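Local coordinates for fiber protein 2 (Fowl adenovirus 1, PDB 2VTW) that probably attaches the virion to host cells as part of the trimeric vertex spikes, this chain being the C-terminal receptor-binding head of the short fibre, at residues Ser3-Thr8 with Arg200-Val205; Tyr33-Ile38 with Val74-Phe79; Met151-Val156 with His194-Ala199. One frame throughout, in Å; residues are numbered along the deposited sequence.

Contact 1 of 3, residues Ser3-Thr8 with Arg200-Val205; sequences SVAAFT and RAPVTV
Pro202 lays its ring against the start of strand 4-23, from Ser3 to Ala5, and every touch in this contact involves that ring. The apolar part is a single meeting with Ala5. The methyl of Ala5 points at the proline, with Ala5 CB 3.9 Å from Pro202 CB and 4.0 Å from Pro202 CG, so it sits by the part of the ring far from the nitrogen.

The second kind of contact is ring carbon against peptide. Pro202 CD lies 3.6 Å from Ser3 O, and Pro202 CG is 3.7 Å from the same oxygen, so one edge of the ring, CG and CD, rests on this oxygen in van der Waals contact. The CB of Ser3 points away, and the residue takes part through its backbone. Polar ties run to outside partners instead: Ala5 pairs with the backbone of Asn39, whose side-chain ND2 also bonds Arg200 O.

This places the C-terminal tail alongside the start of the head domain. Pro202 also touches Asn39 on strand 28-40, the antiparallel neighbour of strand 4-23, while Val4 packs on Thr40 of the second subunit and Val4 of the third, consistent with a place near the threefold axis.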
# COMPACT_ATOMS: atom_id res chain seq x y z
N SER A 3 -2.00 22.80 -2.64
CA SER A 3 -2.31 21.55 -3.31
C SER A 3 -2.20 20.37 -2.34
O SER A 3 -2.43 19.23 -2.73
CB SER A 3 -1.39 21.37 -4.50
OG SER A 3 -0.04 21.61 -4.15
N VAL A 4 -1.88 20.65 -1.07
CA VAL A 4 -1.84 19.61 -0.02
C VAL A 4 -2.64 20.06 1.21
O VAL A 4 -2.51 21.20 1.65
CB VAL A 4 -0.37 19.31 0.39
CG1 VAL A 4 -0.36 18.17 1.41
CG2 VAL A 4 0.48 18.97 -0.83
N ALA A 5 -3.48 19.18 1.75
CA ALA A 5 -4.28 19.43 2.94
C ALA A 5 -4.35 18.17 3.81
O ALA A 5 -4.19 17.07 3.30
CB ALA A 5 -5.70 19.88 2.58
N ALA A 6 -4.57 18.35 5.12
CA ALA A 6 -4.63 17.29 6.14
C ALA A 6 -5.89 17.41 7.00
O ALA A 6 -6.29 18.53 7.33
CB ALA A 6 -3.40 17.39 7.05
N PHE A 7 -6.48 16.27 7.36
CA PHE A 7 -7.54 16.19 8.37
C PHE A 7 -7.17 15.12 9.45
O PHE A 7 -6.64 14.05 9.11
CB PHE A 7 -8.87 15.81 7.70
CG PHE A 7 -10.00 15.58 8.65
CD1 PHE A 7 -10.48 16.62 9.47
CD2 PHE A 7 -10.64 14.34 8.72
CE1 PHE A 7 -11.56 16.40 10.33
CE2 PHE A 7 -11.72 14.12 9.58
CZ PHE A 7 -12.18 15.16 10.38
N THR A 8 -7.42 15.44 10.72
CA THR A 8 -7.16 14.55 11.86
C THR A 8 -8.40 14.50 12.73
O THR A 8 -9.00 15.53 13.04
CB THR A 8 -5.99 15.04 12.71
OG1 THR A 8 -4.86 15.24 11.87
CG2 THR A 8 -5.63 14.02 13.82
N ARG A 200 -11.74 15.92 -5.56
CA ARG A 200 -11.12 17.16 -6.05
C ARG A 200 -9.81 17.43 -5.35
O ARG A 200 -9.57 16.88 -4.29
CB ARG A 200 -12.09 18.34 -5.80
CG ARG A 200 -12.49 18.49 -4.34
CD ARG A 200 -13.62 19.44 -4.14
NE ARG A 200 -14.85 18.96 -4.75
CZ ARG A 200 -15.65 18.03 -4.26
NH1 ARG A 200 -15.43 17.43 -3.10
NH2 ARG A 200 -16.74 17.72 -4.92
N ALA A 201 -8.97 18.30 -5.92
CA ALA A 201 -7.82 18.84 -5.22
C ALA A 201 -8.33 19.69 -4.03
O ALA A 201 -9.52 19.99 -3.95
CB ALA A 201 -6.92 19.68 -6.17
N PRO A 202 -7.46 19.99 -3.06
CA PRO A 202 -7.96 20.73 -1.88
C PRO A 202 -8.58 22.12 -2.21
O PRO A 202 -8.02 22.85 -3.01
CB PRO A 202 -6.71 20.89 -1.01
CG PRO A 202 -5.83 19.71 -1.45
CD PRO A 202 -6.04 19.65 -2.92
N VAL A 203 -9.73 22.42 -1.60
CA VAL A 203 -10.42 23.73 -1.74
C VAL A 203 -10.69 24.36 -0.38
O VAL A 203 -11.10 23.66 0.57
CB VAL A 203 -11.78 23.62 -2.46
CG1 VAL A 203 -11.58 23.53 -3.93
CG2 VAL A 203 -12.58 22.42 -1.93
N THR A 204 -10.49 25.67 -0.29
CA THR A 204 -10.85 26.44 0.91
C THR A 204 -12.35 26.62 1.05
O THR A 204 -13.09 26.53 0.06
CB THR A 204 -10.24 27.82 0.89
OG1 THR A 204 -10.55 28.44 -0.37
CG2 THR A 204 -8.74 27.74 1.05
N VAL A 205 -12.79 26.86 2.29
CA VAL A 205 -14.20 27.14 2.58
C VAL A 205 -14.56 28.53 2.04
O VAL A 205 -13.68 29.42 1.96
CB VAL A 205 -14.52 27.11 4.09
CG1 VAL A 205 -14.33 25.70 4.67
CG2 VAL A 205 -13.65 28.13 4.84
OXT VAL A 205 -15.72 28.77 1.66

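Contact 2 of 3, residues Tyr33-Ile38 with Val74-Phe79; sequences YFLQQI and VWVSSF
Leu35 and Val76 meet in the interior of the head's beta-sandwich, where strand 28-40 of one layer faces strand 71-76 of the other. The two side chains reach toward each other tip to tip. Leu35 CD2 comes to 3.8 Å from Val76 CG1, and Leu35 CD1 sits before the valine fork, 4.1 Å from both Val76 CG1 and Val76 CG2. With its CG anti to the backbone N (chi1 171°), the leucine carries both methyls across the gap between the strands.

Gln37, two residues along on the same face, reaches across to meet Val76 coming the other way. Its extended chain brings Gln37 NE2 within 3.6 Å of Val76 CG1, a packing contact; the hydrogen bond of this nitrogen goes to Thr46 OG1 on strand 43-53. At the other end of the amide, Gln37 OE1 accepts from a water 2.9 Å away, which also donates to Ser77 O at 2.7 Å. The two ends of the buried amide are thus assigned by their partners, and the water joins the two sandwich layers just where strand 71-76 ends.

Alternation along a strand sorts the remaining residues: Phe34 and Gln36 turn to the other side of their sheet, where Gln36 packs on Pro197 of the second subunit, while Trp75 leaves the shared interior to meet the rings of Phe115 and Tyr124. Past Val76 the chain breaks from strand geometry in an ST turn. Ser77 OG accepts from Phe79 N at 3.0 Å, with an N-H...O angle of 149°, and also hydrogen-bonds Cys83 O. On the sandwich side Val76 packs on Phe169, and Leu35 on Ile88 and Thr46.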
# COMPACT_ATOMS: atom_id res chain seq x y z
N TYR A 33 -10.68 5.45 17.81
CA TYR A 33 -10.04 5.48 16.51
C TYR A 33 -9.13 6.69 16.45
O TYR A 33 -9.30 7.66 17.20
CB TYR A 33 -11.07 5.52 15.37
CG TYR A 33 -11.80 6.84 15.31
CD1 TYR A 33 -11.24 7.92 14.65
CD2 TYR A 33 -13.00 7.03 15.99
CE1 TYR A 33 -11.86 9.16 14.62
CE2 TYR A 33 -13.64 8.30 15.99
CZ TYR A 33 -13.06 9.35 15.29
OH TYR A 33 -13.62 10.60 15.24
N PHE A 34 -8.14 6.62 15.57
CA PHE A 34 -7.40 7.78 15.20
C PHE A 34 -7.26 7.78 13.67
O PHE A 34 -6.75 6.82 13.08
CB PHE A 34 -6.06 7.79 15.90
CG PHE A 34 -5.39 9.12 15.87
CD1 PHE A 34 -6.08 10.28 16.24
CD2 PHE A 34 -4.08 9.25 15.49
CE1 PHE A 34 -5.47 11.51 16.23
CE2 PHE A 34 -3.47 10.50 15.47
CZ PHE A 34 -4.18 11.62 15.83
N LEU A 35 -7.75 8.86 13.06
CA LEU A 35 -7.88 9.02 11.61
C LEU A 35 -7.04 10.21 11.17
O LEU A 35 -7.21 11.32 11.69
CB LEU A 35 -9.35 9.29 11.27
CG LEU A 35 -9.71 9.69 9.84
CD1 LEU A 35 -9.29 8.54 8.87
CD2 LEU A 35 -11.23 10.00 9.72
N GLN A 36 -6.10 9.99 10.27
CA GLN A 36 -5.24 11.05 9.75
C GLN A 36 -5.25 10.90 8.24
O GLN A 36 -4.82 9.85 7.73
CB GLN A 36 -3.82 10.91 10.29
CG GLN A 36 -3.71 11.21 11.81
CD GLN A 36 -2.38 10.83 12.40
OE1 GLN A 36 -2.15 9.65 12.67
NE2 GLN A 36 -1.49 11.80 12.59
N GLN A 37 -5.80 11.89 7.54
CA GLN A 37 -5.88 11.90 6.06
C GLN A 37 -5.10 13.06 5.46
O GLN A 37 -4.99 14.13 6.08
CB GLN A 37 -7.32 12.00 5.62
CG GLN A 37 -8.18 10.86 6.10
CD GLN A 37 -9.62 11.03 5.74
OE1 GLN A 37 -10.30 11.91 6.27
NE2 GLN A 37 -10.13 10.17 4.85
N ILE A 38 -4.54 12.85 4.27
CA ILE A 38 -3.95 13.92 3.49
C ILE A 38 -4.54 13.87 2.07
O ILE A 38 -4.87 12.78 1.56
CB ILE A 38 -2.37 13.93 3.49
CG1 ILE A 38 -1.82 12.68 2.83
CG2 ILE A 38 -1.78 14.13 4.97
CD1 ILE A 38 -0.37 12.80 2.28
N VAL A 74 -16.02 -0.12 9.78
CA VAL A 74 -15.87 1.27 10.15
C VAL A 74 -16.02 2.12 8.86
O VAL A 74 -15.43 1.82 7.82
CB VAL A 74 -14.49 1.52 10.80
CG1 VAL A 74 -14.26 3.03 11.07
CG2 VAL A 74 -14.40 0.74 12.10
N TRP A 75 -16.87 3.15 8.94
CA TRP A 75 -17.08 4.11 7.85
C TRP A 75 -16.26 5.36 8.08
O TRP A 75 -16.40 6.00 9.11
CB TRP A 75 -18.57 4.49 7.77
CG TRP A 75 -19.37 3.43 7.14
CD1 TRP A 75 -20.08 2.47 7.77
CD2 TRP A 75 -19.53 3.19 5.73
NE1 TRP A 75 -20.68 1.64 6.85
CE2 TRP A 75 -20.34 2.06 5.59
CE3 TRP A 75 -19.02 3.81 4.59
CZ2 TRP A 75 -20.70 1.56 4.34
CZ3 TRP A 75 -19.37 3.31 3.36
CH2 TRP A 75 -20.21 2.21 3.24
N VAL A 76 -15.38 5.71 7.14
CA VAL A 76 -14.73 7.03 7.19
C VAL A 76 -15.51 7.98 6.28
O VAL A 76 -15.78 7.66 5.11
CB VAL A 76 -13.24 6.99 6.79
CG1 VAL A 76 -12.68 8.40 6.64
CG2 VAL A 76 -12.46 6.22 7.84
N SER A 77 -15.84 9.15 6.85
CA SER A 77 -16.74 10.11 6.21
C SER A 77 -16.12 11.47 6.24
O SER A 77 -15.41 11.78 7.18
CB SER A 77 -18.10 10.13 6.91
OG SER A 77 -18.99 11.06 6.30
N SER A 78 -16.33 12.21 5.15
CA SER A 78 -16.05 13.62 5.06
C SER A 78 -17.34 14.49 5.25
O SER A 78 -17.25 15.70 5.22
CB SER A 78 -15.43 13.96 3.70
OG SER A 78 -16.34 13.69 2.64
N PHE A 79 -18.50 13.84 5.41
CA PHE A 79 -19.80 14.51 5.59
C PHE A 79 -20.24 14.25 7.03
O PHE A 79 -21.08 13.37 7.30
CB PHE A 79 -20.85 13.94 4.63
CG PHE A 79 -20.47 14.03 3.16
CD1 PHE A 79 -20.55 15.24 2.48
CD2 PHE A 79 -20.04 12.90 2.47
CE1 PHE A 79 -20.22 15.32 1.14
CE2 PHE A 79 -19.71 12.97 1.14
CZ PHE A 79 -19.80 14.17 0.46
O HOH W 1 -13.13 12.50 5.99

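Contact 3 of 3, residues Met151-Val156 with His194-Ala199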
# COMPACT_ATOMS: atom_id res chain seq x y z
N MET A 151 -11.02 -2.52 1.80
CA MET A 151 -11.26 -1.08 1.73
C MET A 151 -11.97 -0.73 0.40
O MET A 151 -11.49 -1.07 -0.69
CB MET A 151 -9.97 -0.32 1.90
CG MET A 151 -9.19 -0.72 3.18
SD MET A 151 -7.46 -0.25 3.05
CE MET A 151 -6.73 -1.39 4.19
N GLN A 152 -13.14 -0.08 0.52
CA GLN A 152 -14.04 0.12 -0.60
C GLN A 152 -14.73 1.48 -0.50
O GLN A 152 -15.54 1.72 0.41
CB GLN A 152 -15.07 -1.00 -0.65
CG GLN A 152 -16.05 -0.94 -1.85
CD GLN A 152 -17.27 -1.79 -1.58
OE1 GLN A 152 -17.22 -3.02 -1.64
NE2 GLN A 152 -18.39 -1.14 -1.26
N VAL A 153 -14.40 2.38 -1.42
CA VAL A 153 -15.19 3.62 -1.56
C VAL A 153 -16.59 3.22 -2.06
O VAL A 153 -16.73 2.48 -3.04
CB VAL A 153 -14.53 4.59 -2.51
CG1 VAL A 153 -15.48 5.75 -2.84
CG2 VAL A 153 -13.25 5.10 -1.90
N THR A 154 -17.61 3.69 -1.37
CA THR A 154 -18.97 3.17 -1.52
C THR A 154 -19.98 4.32 -1.51
O THR A 154 -19.85 5.24 -0.71
CB THR A 154 -19.34 2.25 -0.32
OG1 THR A 154 -18.32 1.25 -0.12
CG2 THR A 154 -20.66 1.60 -0.55
N PRO A 155 -20.97 4.29 -2.41
CA PRO A 155 -22.08 5.28 -2.33
C PRO A 155 -23.06 4.94 -1.20
O PRO A 155 -23.56 3.83 -1.17
CB PRO A 155 -22.78 5.16 -3.68
CG PRO A 155 -22.32 3.90 -4.27
CD PRO A 155 -21.12 3.38 -3.54
N VAL A 156 -23.31 5.88 -0.30
CA VAL A 156 -24.21 5.63 0.84
C VAL A 156 -25.53 6.41 0.67
O VAL A 156 -25.51 7.63 0.57
CB VAL A 156 -23.54 5.99 2.17
CG1 VAL A 156 -24.42 5.59 3.35
CG2 VAL A 156 -22.16 5.32 2.28
N HIS A 194 -4.94 3.51 3.47
CA HIS A 194 -5.71 3.37 2.24
C HIS A 194 -5.39 4.53 1.34
O HIS A 194 -5.30 5.65 1.82
CB HIS A 194 -7.20 3.39 2.55
CG HIS A 194 -8.06 3.24 1.34
ND1 HIS A 194 -8.88 4.24 0.89
CD2 HIS A 194 -8.19 2.22 0.46
CE1 HIS A 194 -9.52 3.83 -0.19
NE2 HIS A 194 -9.12 2.61 -0.47
N THR A 195 -5.23 4.27 0.04
CA THR A 195 -5.09 5.33 -0.94
C THR A 195 -6.18 5.20 -2.01
O THR A 195 -6.53 4.11 -2.47
CB THR A 195 -3.67 5.37 -1.58
OG1 THR A 195 -2.69 5.55 -0.57
CG2 THR A 195 -3.51 6.51 -2.58
N CYS A 196 -6.74 6.35 -2.39
CA CYS A 196 -7.74 6.40 -3.45
C CYS A 196 -7.78 7.81 -4.03
O CYS A 196 -7.26 8.75 -3.40
CB CYS A 196 -9.12 5.93 -2.98
SG CYS A 196 -9.98 7.02 -1.81
N PRO A 197 -8.31 7.95 -5.25
CA PRO A 197 -8.60 9.25 -5.79
C PRO A 197 -9.62 10.01 -4.96
O PRO A 197 -10.63 9.46 -4.54
CB PRO A 197 -9.16 8.94 -7.18
CG PRO A 197 -8.57 7.60 -7.52
CD PRO A 197 -8.62 6.88 -6.22
N ALA A 198 -9.32 11.28 -4.74
CA ALA A 198 -10.21 12.25 -4.14
C ALA A 198 -11.10 12.85 -5.22
O ALA A 198 -10.67 12.97 -6.36
CB ALA A 198 -9.38 13.36 -3.48
N ALA A 199 -12.31 13.26 -4.85
CA ALA A 199 -13.24 14.01 -5.74
C ALA A 199 -12.61 15.27 -6.31
O ALA A 199 -12.87 15.63 -7.44
CB ALA A 199 -14.53 14.36 -5.00
O HOH W 2 -10.45 1.01 -2.23
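Met151 runs past His194, the two side chains sliding by each other in opposite directions, and CB, CG and SD of the methionine all meet the histidine. Met151 CB starts the contact 3.4 Å from His194 CD2, approaching the imidazole obliquely. CG, placed anti to the carbonyl carbon (chi1 -53°), remains nearest to CD2. The extended chain then carries Met151 SD back along the histidine, where it is 3.7 Å from both His194 CD2 and His194 CB. Measured from Met151 SD to the centroid of the His194 ring, the sulfur is 4.6 Å away and 66° off the normal, a sulfur-aromatic contact that is again oblique. Beyond the histidine, Met151 also packs on Phe169 of strand 163-173.

These residues project into the space between strand 147-157 and strand 185-197, which belong to facing layers of the beta-sandwich; strand 129-140 is hydrogen-bonded to both. Locally the axes pass 8.7 Å apart and run the same way at 31°, so the strands meet through side chains, with Met151 opposite His194 and Val153 opposite Cys196.

The polar edge of the imidazole is tied back to the methionine by water. A water lying in the ring plane is 2.7 Å from His194 NE2 and donates to Met151 O at 2.8 Å, which probably helps hold the ring's rotation and bridges the layers. One step along, Val153 CG2 packs on Cys196 SG at 3.8 Å and also comes to the edge of the imidazole near CE1.

On the reverse face of strand 147-157, Thr154 OG1 donates to Gln152 O at 2.9 Å, from above the carbonyl plane, and accepts from Gln152 NE2. That amide nitrogen also bonds Tyr124 OH, while Gln152 OE1 takes the backbone N of Arg127 and of Phe128.

All three contacts are buried, but at different depths: the centre of contact 2 lies about 7 Å from the centre of the chain, that of contact 3 about 12 Å and that of contact 1 about 20 Å, at the end of the head where both chain termini lie. Contacts 2 and 3 both join facing layers of the sandwich, each mixing apolar packing with one bridging water; contact 1 is simpler, a tail proline packed on Ala5 and on strand backbone. Contacts 1 and 2 share neighbouring strands, joined by a probable hydrogen bond of 2.8 Å from Gln37 N to Phe7 O. Contacts 2 and 3 touch through Trp75, which packs on Thr154 and Val156, and residues 194-199 lead directly into 200-205.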